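Local coordinates for protein AmbC (Sorangium cellulosum, PDB 5O15) that catalyses dehydration and ring-forming cyclisation, as a bifunctional dehydratase-cyclase domain with a double hotdog fold, in the biosynthesis of the polyketide ambruticin, at residues A[179-184]-A[191-196]. Residues are numbered along the deposited sequence; the frame is centred on the assembly and turned at random. Where two conformers were deposited one is given.
Sequences GVTAAW and YADLAL
Trp184 and Tyr191 form a hydrogen-bonded pair in an antiparallel beta hairpin of the double hotdog fold: Trp184 N donates to Tyr191 O, and Tyr191 N returns a bond of 2.8 Å to Trp184 O. The ladder continues with Asp193 N bonded to Ala182 O, then slips by one residue between Val180 and Ala182. At this beta bulge Thr181 is the extra residue; its N reaches Asp193 O at 2.9 Å, and beyond it Ala195 N bonds to Gly179 O.

Asp193 carries the side-chain contact on the face it shares with Ala182, Trp184 and Tyr191. Its CB lies beneath Thr181 OG1 in one of two conformers of the threonine, a contact that is therefore doubtful. With CG anti to the carbonyl carbon (chi1 -69°), the carboxylate stands on the backbone N side and OD2 reaches the indole of Trp184. OD1 forms a salt bridge with Arg256 on the adjoining strand 254-261. OD2 accepts a hydrogen bond from Trp152 NE1 and also meets the benzo edge of Trp184, 3.6 Å from CH2 and in the plane of the indole. The carboxylate oxygen thus probably gains from the partly positive C-H rim, with carboxylate and indole planes 88° apart.

The other face is apolar and packs against helix 211-225, where Ala192 touches Ala220 and Leu194 touches Leu213. Here Ala183 CB lies 3.9 Å from Ala192 CB. Val180 and Leu194 flank each other, and Val180 CG2 meets Leu194 CD2 at 4.1 Å.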
loop_
_atom_site.group_PDB
_atom_site.type_symbol
_atom_site.label_atom_id
_atom_site.label_comp_id
_atom_site.label_asym_id
_atom_site.label_seq_id
_atom_site.Cartn_x
_atom_site.Cartn_y
_atom_site.Cartn_z
ATOM N N GLY A 179 -6.518 10.633 -3.713
ATOM C CA GLY A 179 -7.238 9.667 -4.505
ATOM C C GLY A 179 -8.597 9.295 -3.979
ATOM O O GLY A 179 -9.143 8.272 -4.416
ATOM N N VAL A 180 -9.159 10.056 -3.058
ATOM C CA VAL A 180 -10.464 9.763 -2.481
ATOM C C VAL A 180 -11.461 10.778 -3.022
ATOM O O VAL A 180 -11.359 11.980 -2.741
ATOM C CB VAL A 180 -10.445 9.827 -0.953
ATOM C CG1 VAL A 180 -11.793 9.367 -0.394
ATOM C CG2 VAL A 180 -9.355 8.955 -0.389
ATOM N N THR A 181 -12.433 10.332 -3.791
ATOM C CA THR A 181 -13.375 11.302 -4.319
ATOM C C THR A 181 -14.574 11.496 -3.410
ATOM O O THR A 181 -15.214 12.556 -3.488
ATOM C CB THR A 181 -13.835 10.905 -5.717
ATOM O OG1 THR A 181 -14.581 9.705 -5.620
ATOM C CG2 THR A 181 -12.695 10.670 -6.635
ATOM N N ALA A 182 -14.915 10.544 -2.549
ATOM C CA ALA A 182 -16.033 10.687 -1.621
ATOM C C ALA A 182 -15.906 9.589 -0.577
ATOM O O ALA A 182 -15.351 8.528 -0.865
ATOM C CB ALA A 182 -17.370 10.539 -2.343
ATOM N N ALA A 183 -16.402 9.825 0.626
ATOM C CA ALA A 183 -16.347 8.822 1.683
ATOM C C ALA A 183 -17.489 9.062 2.667
ATOM O O ALA A 183 -17.987 10.185 2.826
ATOM C CB ALA A 183 -14.989 8.852 2.394
ATOM N N TRP A 184 -17.864 8.008 3.367
ATOM C CA TRP A 184 -18.925 7.999 4.356
ATOM C C TRP A 184 -18.572 6.969 5.414
ATOM O O TRP A 184 -17.712 6.106 5.207
ATOM C CB TRP A 184 -20.251 7.567 3.747
ATOM C CG TRP A 184 -20.721 8.371 2.585
ATOM C CD1 TRP A 184 -21.632 9.375 2.627
ATOM C CD2 TRP A 184 -20.328 8.239 1.207
ATOM N NE1 TRP A 184 -21.850 9.873 1.358
ATOM C CE2 TRP A 184 -21.045 9.202 0.475
ATOM C CE3 TRP A 184 -19.447 7.387 0.525
ATOM C CZ2 TRP A 184 -20.928 9.335 -0.906
ATOM C CZ3 TRP A 184 -19.325 7.520 -0.860
ATOM C CH2 TRP A 184 -20.069 8.496 -1.558
ATOM N N TYR A 191 -16.720 3.752 3.966
ATOM C CA TYR A 191 -17.003 3.424 2.587
ATOM C C TYR A 191 -16.489 4.562 1.724
ATOM O O TYR A 191 -16.736 5.732 2.044
ATOM C CB TYR A 191 -18.516 3.232 2.382
ATOM C CG TYR A 191 -19.014 2.015 3.123
ATOM C CD1 TYR A 191 -18.818 0.773 2.573
ATOM C CD2 TYR A 191 -19.606 2.092 4.373
ATOM C CE1 TYR A 191 -19.219 -0.370 3.225
ATOM C CE2 TYR A 191 -20.009 0.934 5.053
ATOM C CZ TYR A 191 -19.813 -0.290 4.460
ATOM O OH TYR A 191 -20.184 -1.469 5.090
ATOM N N ALA A 192 -15.800 4.265 0.634
ATOM C CA ALA A 192 -15.214 5.337 -0.160
ATOM C C ALA A 192 -15.167 4.992 -1.631
ATOM O O ALA A 192 -15.019 3.825 -2.012
ATOM C CB ALA A 192 -13.816 5.697 0.353
ATOM N N ASP A 193 -15.263 6.043 -2.459
ATOM C CA ASP A 193 -14.929 5.988 -3.875
ATOM C C ASP A 193 -13.489 6.447 -4.038
ATOM O O ASP A 193 -13.151 7.571 -3.640
ATOM C CB ASP A 193 -15.867 6.890 -4.675
ATOM C CG ASP A 193 -17.269 6.370 -4.706
ATOM O OD1 ASP A 193 -17.487 5.227 -5.143
ATOM O OD2 ASP A 193 -18.212 7.092 -4.362
ATOM N N LEU A 194 -12.661 5.588 -4.642
ATOM C CA LEU A 194 -11.239 5.828 -4.849
ATOM C C LEU A 194 -10.972 5.938 -6.343
ATOM O O LEU A 194 -11.500 5.159 -7.133
ATOM C CB LEU A 194 -10.405 4.678 -4.294
ATOM C CG LEU A 194 -10.692 4.247 -2.856
ATOM C CD1 LEU A 194 -9.723 3.136 -2.452
ATOM C CD2 LEU A 194 -10.628 5.388 -1.857
ATOM N N ALA A 195 -10.134 6.884 -6.742
ATOM C CA ALA A 195 -9.805 7.003 -8.156
ATOM C C ALA A 195 -8.452 7.656 -8.302
ATOM O O ALA A 195 -8.182 8.656 -7.636
ATOM C CB ALA A 195 -10.837 7.853 -8.913
ATOM N N LEU A 196 -7.614 7.066 -9.147
ATOM C CA LEU A 196 -6.345 7.679 -9.479
ATOM C C LEU A 196 -6.588 8.984 -10.244
ATOM O O LEU A 196 -7.462 9.054 -11.130
ATOM C CB LEU A 196 -5.515 6.749 -10.358
ATOM C CG LEU A 196 -4.942 5.458 -9.717
ATOM C CD1 LEU A 196 -4.325 4.560 -10.754
ATOM C CD2 LEU A 196 -3.890 5.769 -8.729
#